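Side-chain contacts in CBS domain-containing protein (Pyrococcus horikoshii, PDB 2YZQ), which is of unknown function but binds S-adenosylmethionine through its CBS domains, probably as a ligand-sensing module: residues A[241-246]-A[253-258]; A[126-131]-A[266-271]; A[106-109]-A[113-116]. All blocks are in the same frame, centred on the assembly; numbering follows the deposited sequence.

Interaction 1: A[241-246]-A[253-258]. With SAM (S-adenosylmethionine), chain B.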
loop_
_atom_site.group_PDB
_atom_site.type_symbol
_atom_site.label_atom_id
_atom_site.label_comp_id
_atom_site.label_asym_id
_atom_site.label_seq_id
_atom_site.Cartn_x
_atom_site.Cartn_y
_atom_site.Cartn_z
ATOM N N HIS A 241 5.229 -10.833 -10.889
ATOM C CA HIS A 241 4.026 -10.844 -11.703
ATOM C C HIS A 241 2.863 -11.497 -10.965
ATOM O O HIS A 241 1.799 -10.896 -10.818
ATOM C CB HIS A 241 4.290 -11.594 -13.010
ATOM C CG HIS A 241 3.081 -11.742 -13.879
ATOM N ND1 HIS A 241 2.431 -10.665 -14.442
ATOM C CD2 HIS A 241 2.407 -12.844 -14.287
ATOM C CE1 HIS A 241 1.412 -11.097 -15.162
ATOM N NE2 HIS A 241 1.374 -12.415 -15.084
ATOM N N GLU A 242 3.063 -12.720 -10.479
ATOM C CA GLU A 242 1.984 -13.410 -9.784
ATOM C C GLU A 242 1.550 -12.702 -8.504
ATOM O O GLU A 242 0.362 -12.653 -8.195
ATOM C CB GLU A 242 2.367 -14.861 -9.470
ATOM C CG GLU A 242 1.264 -15.598 -8.717
ATOM C CD GLU A 242 1.463 -17.098 -8.658
ATOM O OE1 GLU A 242 2.623 -17.560 -8.691
ATOM O OE2 GLU A 242 0.445 -17.815 -8.562
ATOM N N VAL A 243 2.500 -12.157 -7.753
ATOM C CA VAL A 243 2.142 -11.449 -6.531
ATOM C C VAL A 243 1.269 -10.243 -6.888
ATOM O O VAL A 243 0.247 -9.992 -6.250
ATOM C CB VAL A 243 3.396 -10.975 -5.763
ATOM C CG1 VAL A 243 2.986 -10.075 -4.606
ATOM C CG2 VAL A 243 4.161 -12.186 -5.230
ATOM N N ALA A 244 1.666 -9.499 -7.915
ATOM C CA ALA A 244 0.892 -8.333 -8.325
ATOM C C ALA A 244 -0.490 -8.756 -8.816
ATOM O O ALA A 244 -1.485 -8.078 -8.555
ATOM C CB ALA A 244 1.632 -7.567 -9.412
ATOM N N LEU A 245 -0.551 -9.873 -9.534
ATOM C CA LEU A 245 -1.826 -10.374 -10.030
ATOM C C LEU A 245 -2.770 -10.640 -8.866
ATOM O O LEU A 245 -3.956 -10.310 -8.933
ATOM C CB LEU A 245 -1.620 -11.660 -10.839
ATOM C CG LEU A 245 -1.319 -11.501 -12.331
ATOM C CD1 LEU A 245 -2.596 -11.155 -13.068
ATOM C CD2 LEU A 245 -0.275 -10.423 -12.543
ATOM N N LYS A 246 -2.244 -11.236 -7.800
ATOM C CA LYS A 246 -3.050 -11.540 -6.624
ATOM C C LYS A 246 -3.458 -10.262 -5.891
ATOM O O LYS A 246 -4.594 -10.134 -5.434
ATOM C CB LYS A 246 -2.282 -12.467 -5.674
ATOM C CG LYS A 246 -2.021 -13.857 -6.243
ATOM C CD LYS A 246 -1.279 -14.732 -5.237
ATOM C CE LYS A 246 -1.028 -16.136 -5.773
ATOM N NZ LYS A 246 -2.293 -16.905 -5.968
ATOM N N GLU A 253 -3.012 -5.203 -0.307
ATOM C CA GLU A 253 -1.697 -4.582 -0.406
ATOM C C GLU A 253 -0.532 -5.425 0.101
ATOM O O GLU A 253 0.615 -4.980 0.055
ATOM C CB GLU A 253 -1.705 -3.243 0.338
ATOM C CG GLU A 253 -2.715 -2.229 -0.206
ATOM C CD GLU A 253 -4.092 -2.327 0.437
ATOM O OE1 GLU A 253 -4.408 -3.354 1.078
ATOM O OE2 GLU A 253 -4.873 -1.363 0.284
ATOM N N GLN A 254 -0.812 -6.634 0.578
ATOM C CA GLN A 254 0.257 -7.480 1.096
ATOM C C GLN A 254 -0.108 -8.954 1.180
ATOM O O GLN A 254 -1.261 -9.306 1.433
ATOM C CB GLN A 254 0.667 -7.015 2.494
ATOM C CG GLN A 254 -0.437 -7.154 3.545
ATOM C CD GLN A 254 -1.579 -6.184 3.327
ATOM O OE1 GLN A 254 -1.380 -4.970 3.314
ATOM N NE2 GLN A 254 -2.792 -6.717 3.170
ATOM N N LEU A 255 0.891 -9.808 0.973
ATOM C CA LEU A 255 0.707 -11.253 1.066
ATOM C C LEU A 255 1.736 -11.844 2.008
ATOM O O LEU A 255 2.932 -11.602 1.859
ATOM C CB LEU A 255 0.889 -11.947 -0.290
ATOM C CG LEU A 255 -0.183 -11.875 -1.379
ATOM C CD1 LEU A 255 -0.348 -10.453 -1.860
ATOM C CD2 LEU A 255 0.218 -12.789 -2.532
ATOM N N PRO A 256 1.284 -12.596 3.019
ATOM C CA PRO A 256 2.263 -13.198 3.924
ATOM C C PRO A 256 3.127 -14.143 3.083
ATOM O O PRO A 256 2.634 -14.771 2.145
ATOM C CB PRO A 256 1.389 -13.968 4.903
ATOM C CG PRO A 256 0.175 -13.098 5.018
ATOM C CD PRO A 256 -0.078 -12.680 3.578
ATOM N N VAL A 257 4.415 -14.228 3.396
ATOM C CA VAL A 257 5.313 -15.123 2.675
ATOM C C VAL A 257 5.478 -16.339 3.569
ATOM O O VAL A 257 5.796 -16.198 4.746
ATOM C CB VAL A 257 6.689 -14.466 2.444
ATOM C CG1 VAL A 257 7.643 -15.461 1.760
ATOM C CG2 VAL A 257 6.513 -13.213 1.591
ATOM N N ILE A 258 5.250 -17.525 3.017
ATOM C CA ILE A 258 5.354 -18.747 3.806
ATOM C C ILE A 258 6.141 -19.869 3.157
ATOM O O ILE A 258 6.557 -19.791 1.998
ATOM C CB ILE A 258 3.960 -19.338 4.105
ATOM C CG1 ILE A 258 3.339 -19.871 2.806
ATOM C CG2 ILE A 258 3.062 -18.278 4.727
ATOM C CD1 ILE A 258 2.112 -20.743 3.001
HETATM N N SAM B . -6.882 -0.700 1.913
HETATM C CA SAM B . -8.000 -1.386 1.247
HETATM C C SAM B . -9.303 -0.676 1.569
HETATM O O SAM B . -10.306 -0.914 0.915
HETATM O OXT SAM B . -9.354 0.131 2.480
HETATM C CB SAM B . -8.051 -2.843 1.728
HETATM C CG SAM B . -8.853 -3.690 0.738
HETATM S SD SAM B . -8.681 -5.454 1.141
HETATM C CE SAM B . -9.932 -6.129 -0.004
HETATM C "C5'" SAM B . -9.408 -5.639 2.785
HETATM C "C4'" SAM B . -9.700 -7.119 3.043
HETATM O "O4'" SAM B . -8.624 -7.930 2.510
HETATM C "C3'" SAM B . -9.801 -7.425 4.543
HETATM O "O3'" SAM B . -10.914 -8.304 4.776
HETATM C "C2'" SAM B . -8.456 -8.100 4.848
HETATM O "O2'" SAM B . -8.536 -8.948 5.998
HETATM C "C1'" SAM B . -8.214 -8.853 3.531
HETATM N N9 SAM B . -6.811 -9.217 3.320
HETATM C C8 SAM B . -5.693 -8.421 3.413
HETATM N N7 SAM B . -4.643 -9.095 3.020
HETATM C C5 SAM B . -5.011 -10.382 2.782
HETATM C C6 SAM B . -4.342 -11.587 2.427
HETATM N N6 SAM B . -2.972 -11.617 2.263
HETATM N N1 SAM B . -5.069 -12.711 2.254
HETATM C C2 SAM B . -6.390 -12.736 2.461
HETATM N N3 SAM B . -7.062 -11.628 2.762
HETATM C C4 SAM B . -6.414 -10.454 2.959
#

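Interaction 2: A[126-131]-A[266-271]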
loop_
_atom_site.group_PDB
_atom_site.type_symbol
_atom_site.label_atom_id
_atom_site.label_comp_id
_atom_site.label_asym_id
_atom_site.label_seq_id
_atom_site.Cartn_x
_atom_site.Cartn_y
_atom_site.Cartn_z
ATOM N N VAL A 126 10.793 -12.805 -12.511
ATOM C CA VAL A 126 11.480 -12.193 -11.378
ATOM C C VAL A 126 10.870 -12.650 -10.054
ATOM O O VAL A 126 9.758 -12.249 -9.705
ATOM C CB VAL A 126 11.406 -10.652 -11.438
ATOM C CG1 VAL A 126 12.199 -10.051 -10.290
ATOM C CG2 VAL A 126 11.934 -10.149 -12.777
ATOM N N GLU A 127 11.598 -13.483 -9.314
ATOM C CA GLU A 127 11.106 -13.974 -8.027
ATOM C C GLU A 127 11.207 -12.862 -6.994
ATOM O O GLU A 127 12.036 -11.957 -7.120
ATOM C CB GLU A 127 11.912 -15.192 -7.555
ATOM C CG GLU A 127 11.957 -16.338 -8.558
ATOM C CD GLU A 127 12.422 -17.653 -7.952
ATOM O OE1 GLU A 127 13.161 -17.624 -6.944
ATOM O OE2 GLU A 127 12.053 -18.719 -8.492
ATOM N N ILE A 128 10.368 -12.934 -5.968
ATOM C CA ILE A 128 10.367 -11.913 -4.925
ATOM C C ILE A 128 11.365 -12.167 -3.804
ATOM O O ILE A 128 11.480 -11.361 -2.886
ATOM C CB ILE A 128 8.966 -11.776 -4.275
ATOM C CG1 ILE A 128 8.569 -13.089 -3.588
ATOM C CG2 ILE A 128 7.945 -11.380 -5.333
ATOM C CD1 ILE A 128 7.354 -12.959 -2.679
ATOM N N GLU A 129 12.097 -13.275 -3.884
ATOM C CA GLU A 129 13.047 -13.631 -2.834
ATOM C C GLU A 129 13.919 -12.487 -2.307
ATOM O O GLU A 129 14.040 -12.306 -1.098
ATOM C CB GLU A 129 13.925 -14.800 -3.308
ATOM C CG GLU A 129 14.831 -15.408 -2.240
ATOM C CD GLU A 129 16.073 -14.578 -1.978
ATOM O OE1 GLU A 129 16.693 -14.113 -2.958
ATOM O OE2 GLU A 129 16.440 -14.399 -0.795
ATOM N N PRO A 130 14.508 -11.673 -3.201
ATOM C CA PRO A 130 15.356 -10.576 -2.714
ATOM C C PRO A 130 14.625 -9.367 -2.127
ATOM O O PRO A 130 15.245 -8.522 -1.476
ATOM C CB PRO A 130 16.155 -10.165 -3.959
ATOM C CG PRO A 130 15.970 -11.310 -4.940
ATOM C CD PRO A 130 14.567 -11.764 -4.669
ATOM N N TYR A 131 13.311 -9.300 -2.330
ATOM C CA TYR A 131 12.539 -8.135 -1.912
ATOM C C TYR A 131 11.568 -8.201 -0.742
ATOM O O TYR A 131 11.230 -7.165 -0.179
ATOM C CB TYR A 131 11.767 -7.614 -3.127
ATOM C CG TYR A 131 12.624 -7.504 -4.362
ATOM C CD1 TYR A 131 13.580 -6.498 -4.477
ATOM C CD2 TYR A 131 12.518 -8.436 -5.394
ATOM C CE1 TYR A 131 14.414 -6.421 -5.589
ATOM C CE2 TYR A 131 13.349 -8.368 -6.512
ATOM C CZ TYR A 131 14.295 -7.358 -6.599
ATOM O OH TYR A 131 15.133 -7.288 -7.690
ATOM N N GLY A 266 7.846 -14.229 6.321
ATOM C CA GLY A 266 7.984 -12.871 5.828
ATOM C C GLY A 266 6.686 -12.282 5.321
ATOM O O GLY A 266 5.612 -12.850 5.517
ATOM N N LEU A 267 6.789 -11.140 4.651
ATOM C CA LEU A 267 5.617 -10.466 4.119
ATOM C C LEU A 267 6.024 -9.694 2.875
ATOM O O LEU A 267 7.049 -9.016 2.878
ATOM C CB LEU A 267 5.068 -9.484 5.163
ATOM C CG LEU A 267 3.799 -8.700 4.807
ATOM C CD1 LEU A 267 2.608 -9.652 4.812
ATOM C CD2 LEU A 267 3.582 -7.573 5.807
ATOM N N ILE A 268 5.256 -9.827 1.799
ATOM C CA ILE A 268 5.567 -9.058 0.601
ATOM C C ILE A 268 4.460 -8.013 0.447
ATOM O O ILE A 268 3.302 -8.348 0.201
ATOM C CB ILE A 268 5.694 -9.953 -0.676
ATOM C CG1 ILE A 268 6.081 -9.082 -1.876
ATOM C CG2 ILE A 268 4.399 -10.725 -0.948
ATOM C CD1 ILE A 268 7.475 -8.482 -1.769
ATOM N N ARG A 269 4.826 -6.748 0.647
ATOM C CA ARG A 269 3.895 -5.626 0.551
ATOM C C ARG A 269 4.022 -5.035 -0.841
ATOM O O ARG A 269 5.033 -5.240 -1.517
ATOM C CB ARG A 269 4.258 -4.531 1.564
ATOM C CG ARG A 269 4.330 -4.984 3.031
ATOM C CD ARG A 269 4.878 -3.840 3.880
ATOM N NE ARG A 269 6.244 -3.522 3.477
ATOM C CZ ARG A 269 6.843 -2.355 3.692
ATOM N NH1 ARG A 269 6.201 -1.374 4.313
ATOM N NH2 ARG A 269 8.090 -2.168 3.278
ATOM N N ASP A 270 3.003 -4.298 -1.269
ATOM C CA ASP A 270 3.065 -3.667 -2.577
ATOM C C ASP A 270 4.269 -2.727 -2.601
ATOM O O ASP A 270 4.973 -2.621 -3.603
ATOM C CB ASP A 270 1.759 -2.900 -2.890
ATOM C CG ASP A 270 1.273 -2.007 -1.742
ATOM O OD1 ASP A 270 2.027 -1.740 -0.783
ATOM O OD2 ASP A 270 0.108 -1.542 -1.812
ATOM N N PHE A 271 4.515 -2.078 -1.470
ATOM C CA PHE A 271 5.620 -1.140 -1.330
ATOM C C PHE A 271 6.969 -1.828 -1.543
ATOM O O PHE A 271 7.922 -1.213 -2.022
ATOM C CB PHE A 271 5.582 -0.507 0.066
ATOM C CG PHE A 271 6.214 0.857 0.136
ATOM C CD1 PHE A 271 5.596 1.952 -0.463
ATOM C CD2 PHE A 271 7.418 1.050 0.804
ATOM C CE1 PHE A 271 6.169 3.223 -0.397
ATOM C CE2 PHE A 271 8.003 2.320 0.875
ATOM C CZ PHE A 271 7.373 3.407 0.272
#

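Interaction 3: A[106-109]-A[113-116]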
loop_
_atom_site.group_PDB
_atom_site.type_symbol
_atom_site.label_atom_id
_atom_site.label_comp_id
_atom_site.label_asym_id
_atom_site.label_seq_id
_atom_site.Cartn_x
_atom_site.Cartn_y
_atom_site.Cartn_z
ATOM N N ILE A 106 -1.438 11.803 -11.143
ATOM C CA ILE A 106 -1.110 11.272 -9.828
ATOM C C ILE A 106 -0.744 9.808 -10.038
ATOM O O ILE A 106 -1.409 9.092 -10.789
ATOM C CB ILE A 106 -2.305 11.360 -8.853
ATOM C CG1 ILE A 106 -2.625 12.823 -8.542
ATOM C CG2 ILE A 106 -1.982 10.602 -7.560
ATOM C CD1 ILE A 106 -1.479 13.589 -7.899
ATOM N N LEU A 107 0.327 9.371 -9.390
ATOM C CA LEU A 107 0.774 7.990 -9.517
ATOM C C LEU A 107 0.895 7.382 -8.131
ATOM O O LEU A 107 1.643 7.883 -7.296
ATOM C CB LEU A 107 2.131 7.938 -10.214
ATOM C CG LEU A 107 2.790 6.560 -10.314
ATOM C CD1 LEU A 107 1.994 5.674 -11.267
ATOM C CD2 LEU A 107 4.220 6.716 -10.799
ATOM N N THR A 108 0.156 6.307 -7.890
ATOM C CA THR A 108 0.194 5.649 -6.588
ATOM C C THR A 108 0.863 4.289 -6.663
ATOM O O THR A 108 1.119 3.764 -7.742
ATOM C CB THR A 108 -1.219 5.417 -6.028
ATOM O OG1 THR A 108 -1.877 4.400 -6.795
ATOM C CG2 THR A 108 -2.033 6.696 -6.091
ATOM N N VAL A 109 1.149 3.723 -5.496
ATOM C CA VAL A 109 1.748 2.401 -5.434
ATOM C C VAL A 109 0.744 1.439 -6.060
ATOM O O VAL A 109 1.120 0.531 -6.799
ATOM C CB VAL A 109 2.016 1.975 -3.976
ATOM C CG1 VAL A 109 2.418 0.510 -3.932
ATOM C CG2 VAL A 109 3.116 2.836 -3.382
ATOM N N ILE A 113 1.220 -1.381 -9.117
ATOM C CA ILE A 113 0.904 -2.798 -8.965
ATOM C C ILE A 113 -0.112 -3.281 -10.004
ATOM O O ILE A 113 0.135 -4.244 -10.733
ATOM C CB ILE A 113 0.320 -3.095 -7.563
ATOM C CG1 ILE A 113 1.348 -2.751 -6.483
ATOM C CG2 ILE A 113 -0.120 -4.557 -7.474
ATOM C CD1 ILE A 113 2.678 -3.431 -6.654
ATOM N N ARG A 114 -1.247 -2.595 -10.069
ATOM C CA ARG A 114 -2.334 -2.966 -10.971
ATOM C C ARG A 114 -2.124 -2.724 -12.464
ATOM O O ARG A 114 -2.497 -3.563 -13.288
ATOM C CB ARG A 114 -3.617 -2.252 -10.532
ATOM C CG ARG A 114 -4.099 -2.639 -9.141
ATOM C CD ARG A 114 -5.177 -1.690 -8.641
ATOM N NE ARG A 114 -4.644 -0.349 -8.407
ATOM C CZ ARG A 114 -5.334 0.650 -7.865
ATOM N NH1 ARG A 114 -6.597 0.465 -7.497
ATOM N NH2 ARG A 114 -4.761 1.831 -7.681
ATOM N N ARG A 115 -1.533 -1.587 -12.811
ATOM C CA ARG A 115 -1.333 -1.238 -14.216
ATOM C C ARG A 115 0.007 -1.638 -14.804
ATOM O O ARG A 115 0.153 -1.722 -16.025
ATOM C CB ARG A 115 -1.521 0.267 -14.401
ATOM C CG ARG A 115 -2.880 0.781 -13.969
ATOM C CD ARG A 115 -2.914 2.306 -13.931
ATOM N NE ARG A 115 -4.227 2.799 -13.517
ATOM C CZ ARG A 115 -4.499 4.067 -13.224
ATOM N NH1 ARG A 115 -3.548 4.989 -13.292
ATOM N NH2 ARG A 115 -5.728 4.414 -12.858
ATOM N N TYR A 116 0.987 -1.896 -13.946
ATOM C CA TYR A 116 2.313 -2.246 -14.426
ATOM C C TYR A 116 2.774 -3.659 -14.074
ATOM O O TYR A 116 2.837 -4.529 -14.943
ATOM C CB TYR A 116 3.314 -1.211 -13.907
ATOM C CG TYR A 116 4.722 -1.390 -14.415
ATOM C CD1 TYR A 116 4.999 -1.381 -15.781
ATOM C CD2 TYR A 116 5.786 -1.542 -13.527
ATOM C CE1 TYR A 116 6.301 -1.516 -16.251
ATOM C CE2 TYR A 116 7.088 -1.674 -13.986
ATOM C CZ TYR A 116 7.340 -1.661 -15.348
ATOM O OH TYR A 116 8.631 -1.787 -15.809
HETATM O O HOH W 1 -4.547 3.653 -5.670
#

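Interaction 1: A[241-246]-A[253-258]
Leu-255 points at helix 240-250 and meets Lys-246 and Val-243 there through its two methyl groups. The tight side is at CD2 of Leu-255, which lies 3.7 Å from CD of Lys-246; the two side chains cross at about a right angle, and the methyl rests on the lysine's methylene chain, two bonds before its charged end. CD1 of Leu-255 approaches CG1 of Val-243 at a longer 4.3 Å, and Ile-268 of the adjacent strand touches both Val-243 and Leu-255. The looser side begins where Lys-246 bends (chi4 -66°): its NZ leads away to a partly exposed position, with a long salt bridge of 3.9 Å to OE2 of Glu-242.

The same strand and the residue before it serve the ligand. O of Gln-254 accepts from N6 of S-adenosylmethionine at 3.0 Å, while NE2 of Gln-254 gives a weak bond to N7. At the far end of the ligand, OE2 of Glu-253 receives its amino N at 2.7 Å. An alanine in place of Glu-253 would probably leave that amino group without this carboxylate mate and freer to turn. A backbone acceptor facing N6 and a weak amide donor facing N7 are consistent with recognition of the adenine by its Hoogsteen edge.

Interaction 2: A[126-131]-A[266-271]
Ile-128 lays its CD1 methyl over the branch point of Ile-268, 4.0 Å from CB, with CG2 of Ile-268 almost as near at 4.1 Å. The methyl thus sits at the fork of the partner rather than at its end, and the two side chains cross obliquely. An extended second torsion (chi2 168°) carries CD1 of Ile-128 out to that point. Ile-268 replies with its other branch: its CG1 lies anti to the backbone N (chi1 -178°), and CD1 beyond it comes to 4.2 Å from the backbone C of Tyr-131. The tyrosine ring leads away and takes CB of Pro-130 over the centre of one face.

The loop holds this shape through a type I beta turn, closed by Tyr-131 N donating to Ile-128 O at 2.8 Å. No hydrogen bond passes between the two segments, and the contact is a buried apolar one. Val-243 of helix 240-250 touches both isoleucines, and Leu-255 and Val-257 of strand 254-259 also lie against Ile-268, so the loop 126-131 contributes Ile-128 to the apolar cluster it shares with that helix and the paired strands 254-259 and 263-269.

Interaction 3: A[106-109]-A[113-116]
Thr-108 and Val-109, at the end of segment 106-109, make the contacts with Arg-114 and Ile-113, while the two residues before them bring the strand to that point. Ile-106 bonds through its backbone to Thr-8, and Leu-107 to Val-94, so both edges of the strand are occupied. The side chain of Leu-107 turns to Ala-82 and Met-86 of helix 79-89.

At Thr-108 the strand gives way to the helix. Its hydroxyl caps a backbone N of the first turn, and its own N donates to Asp-111 OD2, a reciprocal exchange resembling a capping box. With chi1 at 70°, OG1 lies between the backbone N and the carbonyl carbon, from where it reaches both the helix start and a water. This hydroxyl also lies at the edge of the Arg-114 guanidinium and near its plane, 4.0 Å from NH2, too far for a direct bond. The water fills the interval, 3.0 Å from Thr-108 OG1 and accepting weakly from Arg-114 NH2 at 2.7 Å. Arg-114 bends back at chi3 (-67°), and its NE donates to O of Gly-110, a stronger hold than the water.

The passage from strand 103-108 to helix 109-117 is the closing beta-alpha unit of a CBS domain, and Thr-108 with Asp-111 resembles the Thr-x-x-Asp pattern whose aspartate, in many nucleotide-binding CBS domains, contacts the ribose; no ligand is assigned to it here.

Val-109 opens the helix. Its O accepts from Ile-113 N at 3.0 Å with an N-H...O angle of 160°, and Ile-113 CG1 lies 3.3 Å from the same oxygen. Further out, CG1 of Val-109 and CG1 of Ile-113 stand 4.3 Å apart, and both side chains touch Asp-270 of helix 270-273.

Interactions 1 and 2, with centres about 8 Å apart, share one antiparallel pair of strands: Val-257 N probably bonds to Gly-266 O, and Glu-253 O lies 2.8 Å from Asp-270 N. Along the chain, interaction 1 is nested within the loop that interaction 2 closes. Interaction 3 belongs to another CBS repeat, its centre about 15 Å and 17 Å from those of interactions 1 and 2, yet it meets both: Ala-244 CB lies 3.9 Å from Ile-113 O, and Asp-270 CB is 3.6 Å from Ile-113 CG1. Interaction 1 binds S-adenosylmethionine directly, whereas the side chains of Ile-268 and Arg-114 remain about 8 Å and 9 Å from the ligand.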